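Local atomic coordinates of chitin-binding domain 3 protein (Micromonospora aurantiaca ATCC 27029, PDB entry 5OPF), a protein that is a copper-dependent lytic polysaccharide monooxygenase that probably cleaves glycosidic bonds in cellulose or chitin by oxidation. Residues Asn47-Phe52 / Phe103-His108; Tyr173-Ala178 / Ser184-Ser189. All blocks are in the same frame, centred on the assembly; numbering follows the deposited sequence.

Contact 1 (Asn47-Phe52 / Phe103-His108); sequences NWNGLF and FDQASH. With CU (copper (II) ion), chain B.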
ATOM      1  N   ASN A  47      -0.954  13.011   3.951  1.00  7.22           N
ATOM      2  CA  ASN A  47      -0.029  12.800   2.836  1.00  7.33           C
ATOM      3  C   ASN A  47      -0.043  11.351   2.375  1.00  7.17           C
ATOM      4  O   ASN A  47       1.003  10.753   2.080  1.00  7.32           O
ATOM      5  CB  ASN A  47       1.376  13.263   3.214  1.00  8.74           C
ATOM      6  CG  ASN A  47       1.396  14.723   3.594  1.00 11.33           C
ATOM      7  OD1 ASN A  47       1.365  15.077   4.769  1.00 15.97           O
ATOM      8  ND2 ASN A  47       1.369  15.587   2.590  1.00 14.47           N
ATOM      9  N   TRP A  48      -1.240  10.773   2.278  1.00  7.09           N
ATOM     10  CA  TRP A  48      -1.401   9.412   1.775  1.00  6.66           C
ATOM     11  C   TRP A  48      -0.791   9.231   0.391  1.00  6.53           C
ATOM     12  O   TRP A  48      -0.445   8.099   0.024  1.00  7.25           O
ATOM     13  CB  TRP A  48      -2.893   9.011   1.753  1.00  7.19           C
ATOM     14  CG  TRP A  48      -3.764   9.865   0.851  1.00  7.20           C
ATOM     15  CD1 TRP A  48      -4.529  10.938   1.224  1.00  7.92           C
ATOM     16  CD2 TRP A  48      -3.925   9.751  -0.573  1.00  8.25           C
ATOM     17  NE1 TRP A  48      -5.164  11.482   0.136  1.00  8.76           N
ATOM     18  CE2 TRP A  48      -4.806  10.773  -0.981  1.00  8.57           C
ATOM     19  CE3 TRP A  48      -3.421   8.880  -1.540  1.00  7.88           C
ATOM     20  CZ2 TRP A  48      -5.191  10.942  -2.312  1.00 10.21           C
ATOM     21  CZ3 TRP A  48      -3.805   9.052  -2.863  1.00  9.05           C
ATOM     22  CH2 TRP A  48      -4.677  10.069  -3.233  1.00 10.23           C
ATOM     23  N   ASN A  49      -0.645  10.304  -0.374  1.00  6.70           N
ATOM     24  CA  ASN A  49      -0.156  10.248  -1.748  1.00  6.86           C
ATOM     25  C   ASN A  49       1.362  10.274  -1.852  1.00  6.37           C
ATOM     26  O   ASN A  49       1.885  10.238  -2.978  1.00  6.65           O
ATOM     27  CB  ASN A  49      -0.766  11.412  -2.560  1.00  7.88           C
ATOM     28  CG  ASN A  49      -0.202  12.767  -2.170  1.00  8.01           C
ATOM     29  OD1 ASN A  49       0.626  12.885  -1.272  1.00  9.26           O
ATOM     30  ND2 ASN A  49      -0.638  13.796  -2.867  1.00  8.88           N
ATOM     31  N   GLY A  50       2.082  10.312  -0.733  1.00  6.15           N
ATOM     32  CA  GLY A  50       3.506  10.597  -0.752  1.00  6.91           C
ATOM     33  C   GLY A  50       4.403   9.549  -0.122  1.00  5.82           C
ATOM     34  O   GLY A  50       5.482   9.877   0.377  1.00  6.75           O
ATOM     35  N   LEU A  51       3.987   8.282  -0.164  1.00  5.88           N
ATOM     36  CA  LEU A  51       4.736   7.205   0.501  1.00  5.74           C
ATOM     37  C   LEU A  51       5.808   6.657  -0.449  1.00  5.89           C
ATOM     38  O   LEU A  51       5.716   5.547  -0.997  1.00  6.56           O
ATOM     39  CB  LEU A  51       3.789   6.128   1.014  1.00  6.43           C
ATOM     40  CG  LEU A  51       4.256   5.407   2.288  1.00  6.82           C
ATOM     41  CD1 LEU A  51       3.127   4.516   2.793  1.00  7.07           C
ATOM     42  CD2 LEU A  51       5.539   4.613   2.083  1.00  7.25           C
ATOM     43  N   PHE A  52       6.862   7.468  -0.616  1.00  6.01           N
ATOM     44  CA  PHE A  52       7.928   7.162  -1.555  1.00  5.97           C
ATOM     45  C   PHE A  52       9.307   7.293  -0.927  1.00  6.28           C
ATOM     46  O   PHE A  52       9.518   8.011   0.060  1.00  7.16           O
ATOM     47  CB  PHE A  52       7.847   8.020  -2.842  1.00  6.69           C
ATOM     48  CG  PHE A  52       8.005   9.500  -2.617  1.00  7.70           C
ATOM     49  CD1 PHE A  52       9.257  10.071  -2.453  1.00  8.75           C
ATOM     50  CD2 PHE A  52       6.892  10.327  -2.590  1.00  8.56           C
ATOM     51  CE1 PHE A  52       9.389  11.433  -2.258  1.00 10.90           C
ATOM     52  CE2 PHE A  52       7.026  11.690  -2.392  1.00 11.39           C
ATOM     53  CZ  PHE A  52       8.272  12.234  -2.230  1.00 11.51           C
ATOM     54  N   PHE A 103      -4.034   4.870  -8.376  1.00  5.89           N
ATOM     55  CA  PHE A 103      -4.409   6.241  -8.718  1.00  6.07           C
ATOM     56  C   PHE A 103      -3.195   7.148  -8.568  1.00  5.80           C
ATOM     57  O   PHE A 103      -2.562   7.163  -7.503  1.00  6.64           O
ATOM     58  CB  PHE A 103      -5.541   6.708  -7.794  1.00  6.82           C
ATOM     59  CG  PHE A 103      -5.924   8.158  -7.945  1.00  7.40           C
ATOM     60  CD1 PHE A 103      -6.262   8.701  -9.171  1.00 10.37           C
ATOM     61  CD2 PHE A 103      -5.934   8.988  -6.830  1.00 11.83           C
ATOM     62  CE1 PHE A 103      -6.620  10.047  -9.279  1.00 11.54           C
ATOM     63  CE2 PHE A 103      -6.289  10.324  -6.937  1.00 12.84           C
ATOM     64  CZ  PHE A 103      -6.618  10.851  -8.162  1.00 13.02           C
ATOM     65  N   ASP A 104      -2.875   7.890  -9.635  1.00  5.82           N
ATOM     66  CA  ASP A 104      -1.746   8.823  -9.680  1.00  5.69           C
ATOM     67  C   ASP A 104      -2.297  10.214  -9.973  1.00  5.96           C
ATOM     68  O   ASP A 104      -2.817  10.468 -11.063  1.00  6.81           O
ATOM     69  CB  ASP A 104      -0.742   8.397 -10.754  1.00  6.91           C
ATOM     70  CG  ASP A 104       0.411   9.376 -10.942  1.00  6.82           C
ATOM     71  OD1 ASP A 104       0.579  10.287 -10.115  1.00  7.59           O
ATOM     72  OD2 ASP A 104       1.146   9.190 -11.939  1.00  7.80           O
ATOM     73  N   GLN A 105      -2.188  11.116  -8.995  1.00  6.64           N
ATOM     74  CA  GLN A 105      -2.623  12.496  -9.191  1.00  6.92           C
ATOM     75  C   GLN A 105      -1.749  13.268 -10.172  1.00  7.47           C
ATOM     76  O   GLN A 105      -2.196  14.286 -10.714  1.00  8.39           O
ATOM     77  CB  GLN A 105      -2.584  13.236  -7.859  1.00  8.35           C
ATOM     78  CG  GLN A 105      -3.555  12.688  -6.847  1.00 10.33           C
ATOM     79  CD  GLN A 105      -3.296  13.252  -5.465  1.00 11.15           C
ATOM     80  OE1 GLN A 105      -2.161  13.586  -5.132  1.00 13.50           O
ATOM     81  NE2 GLN A 105      -4.340  13.389  -4.667  1.00 13.97           N
ATOM     82  N   ALA A 106      -0.507  12.834 -10.374  1.00  6.46           N
ATOM     83  CA  ALA A 106       0.518  13.636 -11.022  1.00  7.41           C
ATOM     84  C   ALA A 106       0.875  13.192 -12.433  1.00  7.44           C
ATOM     85  O   ALA A 106       1.680  13.873 -13.082  1.00  8.92           O
ATOM     86  CB  ALA A 106       1.788  13.634 -10.167  1.00  7.76           C
ATOM     87  N   SER A 107       0.328  12.080 -12.925  1.00  7.13           N
ATOM     88  CA  SER A 107       0.596  11.603 -14.283  1.00  7.37           C
ATOM     89  C   SER A 107       2.089  11.373 -14.536  1.00  6.80           C
ATOM     90  O   SER A 107       2.641  11.789 -15.558  1.00  8.21           O
ATOM     91  CB  SER A 107      -0.019  12.539 -15.325  1.00  9.05           C
ATOM     92  OG  SER A 107      -1.432  12.593 -15.155  1.00  9.22           O
ATOM     93  N   HIS A 108       2.749  10.691 -13.596  1.00  6.49           N
ATOM     94  CA  HIS A 108       4.174  10.397 -13.722  1.00  6.75           C
ATOM     95  C   HIS A 108       4.487   9.247 -14.671  1.00  6.60           C
ATOM     96  O   HIS A 108       5.641   9.127 -15.106  1.00  9.43           O
ATOM     97  CB  HIS A 108       4.755   9.960 -12.375  1.00  7.05           C
ATOM     98  CG  HIS A 108       4.715  10.988 -11.279  1.00  6.53           C
ATOM     99  ND1 HIS A 108       5.089  12.301 -11.452  1.00  7.06           N
ATOM    100  CD2 HIS A 108       4.444  10.849  -9.956  1.00  6.97           C
ATOM    101  CE1 HIS A 108       5.022  12.930 -10.289  1.00  7.00           C
ATOM    102  NE2 HIS A 108       4.634  12.073  -9.365  1.00  7.38           N
TER
HETATM  103 CU    CU B 301       4.379  12.526  -7.446  1.00  7.53          CU
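Asn49 and Gln105 join the two segments by one side-chain hydrogen bond. Asn49 ND2 donates to Gln105 OE1 at 2.7 Å, and the N-H...O angle is 165°. OE1 lies in the amide plane of Asn49, while the two amide planes stand at right angles. Asn49 sits in the type I turn from Asn47 to Gly50.

The remaining contact across the segments is van der Waals. Gln105 is extended beyond CG and brings NE2 to 3.5 Å from Trp48 CZ2, with amide and ring planes 61° apart. Trp48 CH2 meets Phe103 CD2 at 4.0 Å, each atom at the edge of the other ring. With CG between the backbone N and the carbonyl carbon (chi1 62°), the indole extends toward Phe103. Trp15 and Tyr12 also pack on this indole.

Within 103-108, Asp104 grips the turn that follows its strand. Asp104 OD1 accepts from Ala106 N at 2.8 Å, an Asx turn. Asp104 OD2 takes His108 N at 2.8 Å on its syn side.

His108 NE2 binds the copper ion at 2.0 Å, and Ala106 CB lies over one face of the imidazole. His1 N is another ligand, consistent with the histidine brace of LPMOs. Tyr185 OH stands farther off, 3.0 Å from the copper. The chemistry implies that Asp104 acts as a second-shell residue that fixes the backbone of a copper ligand.

Contact 2 (Tyr173-Ala178 / Ser184-Ser189); sequences YTIWQA and SYYLCS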
ATOM      1  N   TYR A 173       1.210  -6.133  -1.297  1.00  4.76           N
ATOM      2  CA  TYR A 173       2.288  -5.147  -1.311  1.00  4.95           C
ATOM      3  C   TYR A 173       2.514  -4.737  -2.751  1.00  4.81           C
ATOM      4  O   TYR A 173       2.872  -5.572  -3.592  1.00  5.40           O
ATOM      5  CB  TYR A 173       3.577  -5.712  -0.740  1.00  5.31           C
ATOM      6  CG  TYR A 173       4.647  -4.701  -0.383  1.00  4.92           C
ATOM      7  CD1 TYR A 173       4.371  -3.619   0.462  1.00  5.87           C
ATOM      8  CD2 TYR A 173       5.959  -4.856  -0.821  1.00  6.09           C
ATOM      9  CE1 TYR A 173       5.360  -2.721   0.849  1.00  5.67           C
ATOM     10  CE2 TYR A 173       6.953  -3.971  -0.432  1.00  5.68           C
ATOM     11  CZ  TYR A 173       6.652  -2.918   0.408  1.00  5.22           C
ATOM     12  OH  TYR A 173       7.667  -2.085   0.835  1.00  6.16           O
ATOM     13  N   THR A 174       2.296  -3.458  -3.035  1.00  4.76           N
ATOM     14  CA  THR A 174       2.407  -2.913  -4.379  1.00  4.84           C
ATOM     15  C   THR A 174       3.575  -1.930  -4.409  1.00  4.94           C
ATOM     16  O   THR A 174       3.657  -1.013  -3.572  1.00  5.66           O
ATOM     17  CB  THR A 174       1.090  -2.234  -4.803  1.00  5.02           C
ATOM     18  OG1 THR A 174       0.016  -3.188  -4.782  1.00  5.48           O
ATOM     19  CG2 THR A 174       1.192  -1.669  -6.208  1.00  5.43           C
ATOM     20  N   ILE A 175       4.459  -2.107  -5.388  1.00  5.04           N
ATOM     21  CA  ILE A 175       5.617  -1.240  -5.603  1.00  5.16           C
ATOM     22  C   ILE A 175       5.424  -0.531  -6.936  1.00  5.25           C
ATOM     23  O   ILE A 175       5.309  -1.181  -7.982  1.00  5.48           O
ATOM     24  CB  ILE A 175       6.939  -2.030  -5.618  1.00  5.35           C
ATOM     25  CG1 ILE A 175       7.109  -2.818  -4.319  1.00  6.86           C
ATOM     26  CG2 ILE A 175       8.130  -1.062  -5.865  1.00  7.04           C
ATOM     27  CD1 ILE A 175       8.384  -3.646  -4.253  1.00  8.34           C
ATOM     28  N   TRP A 176       5.385   0.797  -6.905  1.00  5.24           N
ATOM     29  CA  TRP A 176       5.312   1.628  -8.102  1.00  5.94           C
ATOM     30  C   TRP A 176       6.652   2.322  -8.305  1.00  5.54           C
ATOM     31  O   TRP A 176       7.069   3.125  -7.463  1.00  6.16           O
ATOM     32  CB  TRP A 176       4.234   2.689  -7.925  1.00  5.92           C
ATOM     33  CG  TRP A 176       4.111   3.751  -9.007  1.00  5.99           C
ATOM     34  CD1 TRP A 176       4.405   3.650 -10.347  1.00  5.62           C
ATOM     35  CD2 TRP A 176       3.582   5.064  -8.812  1.00  5.77           C
ATOM     36  NE1 TRP A 176       4.084   4.837 -10.986  1.00  5.94           N
ATOM     37  CE2 TRP A 176       3.581   5.714 -10.059  1.00  5.76           C
ATOM     38  CE3 TRP A 176       3.130   5.759  -7.693  1.00  6.00           C
ATOM     39  CZ2 TRP A 176       3.108   7.013 -10.217  1.00  7.03           C
ATOM     40  CZ3 TRP A 176       2.677   7.048  -7.850  1.00  6.71           C
ATOM     41  CH2 TRP A 176       2.660   7.657  -9.103  1.00  6.89           C
ATOM     42  N   GLN A 177       7.327   2.035  -9.419  1.00  5.76           N
ATOM     43  CA  GLN A 177       8.505   2.787  -9.834  1.00  6.00           C
ATOM     44  C   GLN A 177       8.012   3.832 -10.828  1.00  6.08           C
ATOM     45  O   GLN A 177       7.603   3.489 -11.939  1.00  6.38           O
ATOM     46  CB  GLN A 177       9.538   1.857 -10.469  1.00  6.56           C
ATOM     47  CG  GLN A 177      10.807   2.565 -10.935  1.00  7.10           C
ATOM     48  CD  GLN A 177      11.678   3.047  -9.794  1.00  6.68           C
ATOM     49  OE1 GLN A 177      11.740   2.425  -8.747  1.00  7.52           O
ATOM     50  NE2 GLN A 177      12.386   4.141 -10.008  1.00  8.18           N
ATOM     51  N   ALA A 178       8.008   5.095 -10.423  1.00  6.08           N
ATOM     52  CA  ALA A 178       7.514   6.169 -11.274  1.00  6.39           C
ATOM     53  C   ALA A 178       8.543   6.493 -12.357  1.00  6.50           C
ATOM     54  O   ALA A 178       9.732   6.183 -12.223  1.00  8.68           O
ATOM     55  CB  ALA A 178       7.213   7.398 -10.428  1.00  7.14           C
ATOM     56  N   SER A 184      10.154   5.742  -5.910  1.00  6.20           N
ATOM     57  CA  SER A 184       9.440   4.484  -5.766  1.00  6.28           C
ATOM     58  C   SER A 184       8.514   4.535  -4.559  1.00  5.74           C
ATOM     59  O   SER A 184       8.872   5.064  -3.504  1.00  6.36           O
ATOM     60  CB  SER A 184      10.455   3.339  -5.644  1.00  6.62           C
ATOM     61  OG  SER A 184      11.496   3.647  -4.730  1.00  7.51           O
ATOM     62  N   TYR A 185       7.324   3.954  -4.723  1.00  5.49           N
ATOM     63  CA  TYR A 185       6.269   3.989  -3.722  1.00  5.70           C
ATOM     64  C   TYR A 185       5.953   2.575  -3.249  1.00  5.81           C
ATOM     65  O   TYR A 185       5.979   1.623  -4.038  1.00  6.03           O
ATOM     66  CB  TYR A 185       4.985   4.596  -4.303  1.00  6.03           C
ATOM     67  CG  TYR A 185       5.079   6.034  -4.762  1.00  6.24           C
ATOM     68  CD1 TYR A 185       5.843   6.394  -5.868  1.00  6.64           C
ATOM     69  CD2 TYR A 185       4.353   7.045  -4.124  1.00  7.08           C
ATOM     70  CE1 TYR A 185       5.892   7.711  -6.313  1.00  6.89           C
ATOM     71  CE2 TYR A 185       4.403   8.359  -4.557  1.00  8.22           C
ATOM     72  CZ  TYR A 185       5.179   8.693  -5.645  1.00  6.94           C
ATOM     73  OH  TYR A 185       5.221  10.007  -6.074  1.00  8.90           O
ATOM     74  N   TYR A 186       5.599   2.452  -1.965  1.00  5.22           N
ATOM     75  CA  TYR A 186       5.505   1.162  -1.283  1.00  5.49           C
ATOM     76  C   TYR A 186       4.180   1.096  -0.535  1.00  5.05           C
ATOM     77  O   TYR A 186       4.015   1.757   0.496  1.00  5.90           O
ATOM     78  CB  TYR A 186       6.686   1.000  -0.319  1.00  6.09           C
ATOM     79  CG  TYR A 186       7.996   1.086  -1.062  1.00  6.34           C
ATOM     80  CD1 TYR A 186       8.522  -0.027  -1.702  1.00  6.81           C
ATOM     81  CD2 TYR A 186       8.691   2.283  -1.153  1.00  6.50           C
ATOM     82  CE1 TYR A 186       9.706   0.058  -2.437  1.00  6.77           C
ATOM     83  CE2 TYR A 186       9.871   2.380  -1.870  1.00  6.18           C
ATOM     84  CZ  TYR A 186      10.379   1.268  -2.515  1.00  6.91           C
ATOM     85  OH  TYR A 186      11.563   1.389  -3.216  1.00  7.05           O
ATOM     86  N   LEU A 187       3.220   0.331  -1.063  1.00  5.21           N
ATOM     87  CA  LEU A 187       1.845   0.358  -0.563  1.00  5.23           C
ATOM     88  C   LEU A 187       1.409  -1.007  -0.042  1.00  5.12           C
ATOM     89  O   LEU A 187       1.226  -1.949  -0.826  1.00  5.62           O
ATOM     90  CB  LEU A 187       0.878   0.789  -1.664  1.00  6.08           C
ATOM     91  CG  LEU A 187       1.039   2.167  -2.303  1.00  7.83           C
ATOM     92  CD1 LEU A 187       1.303   3.244  -1.263  1.00 11.16           C
ATOM     93  CD2 LEU A 187       2.130   2.138  -3.385  1.00 11.15           C
ATOM     94  N   CYS A 188       1.178  -1.105   1.270  1.00  4.81           N
ATOM     95  CA  CYS A 188       0.536  -2.281   1.861  1.00  5.39           C
ATOM     96  C   CYS A 188      -0.967  -2.088   1.864  1.00  4.63           C
ATOM     97  O   CYS A 188      -1.439  -1.030   2.294  1.00  5.38           O
ATOM     98  CB  CYS A 188       0.978  -2.462   3.312  1.00  6.08           C
ATOM     99  SG  CYS A 188       2.666  -3.002   3.495  1.00  6.30           S
ATOM    100  N   SER A 189      -1.712  -3.113   1.438  1.00  4.74           N
ATOM    101  CA  SER A 189      -3.174  -3.109   1.521  1.00  4.97           C
ATOM    102  C   SER A 189      -3.651  -4.378   2.220  1.00  4.74           C
ATOM    103  O   SER A 189      -3.299  -5.493   1.803  1.00  5.44           O
ATOM    104  CB  SER A 189      -3.835  -3.079   0.137  1.00  5.23           C
ATOM    105  OG  SER A 189      -3.426  -1.953  -0.606  1.00  5.29           O
TER
HETATM  106  O   HOH W   1      -1.149  -2.721  -2.231  1.00  6.32           O
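Trp176 and Tyr185 pair across a beta hairpin, and their backbones exchange two hydrogen bonds. Trp176 N gives to Tyr185 O at 3.0 Å, and Tyr185 N gives to Trp176 O at 2.9 Å. Thr174 and Leu187 form the other hydrogen-bonded pair. Here Leu187 N lies in the carbonyl plane of Thr174 O. The strands run antiparallel, with 166° between their directions.

On the face shared by Thr174, Leu187, Trp176 and Tyr185, two rings stack. The six-membered ring of Trp176 and the Tyr185 ring form an offset stack, with centroids 4.4 Å apart and planes at 28°. Trp176 CE3 sits over the Tyr185 face, 3.3 Å from Tyr185 CD1. With CG of Trp176 anti to the backbone N (chi1 173°), the two side chains run side by side. Tyr185 OH hydrogen-bonds Gln183 OE1 and His1 N. A phenylalanine here would probably leave both without that partner.

On the face of Tyr173, Ile175, Tyr186 and Cys188, Tyr173 OH lies 3.4 Å from Tyr186 CD1, and its hydrogen bond goes to Leu69 O. Cys188 SG is 3.5 Å from Tyr173 CD1 and is disulfide-bonded to Cys70.

One water joins Thr174 OG1, Leu187 O and Ser189 OG. The whole is consistent with backbone pairing and ring stacking that hold the Tyr185 hydroxyl near the copper.

After strand 2-6 and the helices up to 43-46, the chain reaches 47-52, the loop before strand 52-54. Contact 1 closes a loop of 50 residues when the chain returns at the end of strand 97-104. Contact 2 closes later, as the hairpin of strands 169-178 and 183-192, with five residues between its segments. The two contacts are in series and neither crosses the other. Contact 1 ties the loop before strand 52-54 to the four-stranded sheet; contact 2 lies in the mixed sheet. Their centres are about 10 Å apart and they touch, which brings the two sheets together. Leu51 O probably hydrogen-bonds Tyr186 N, and Asp104 packs on Trp176. The copper lies where the contacts adjoin.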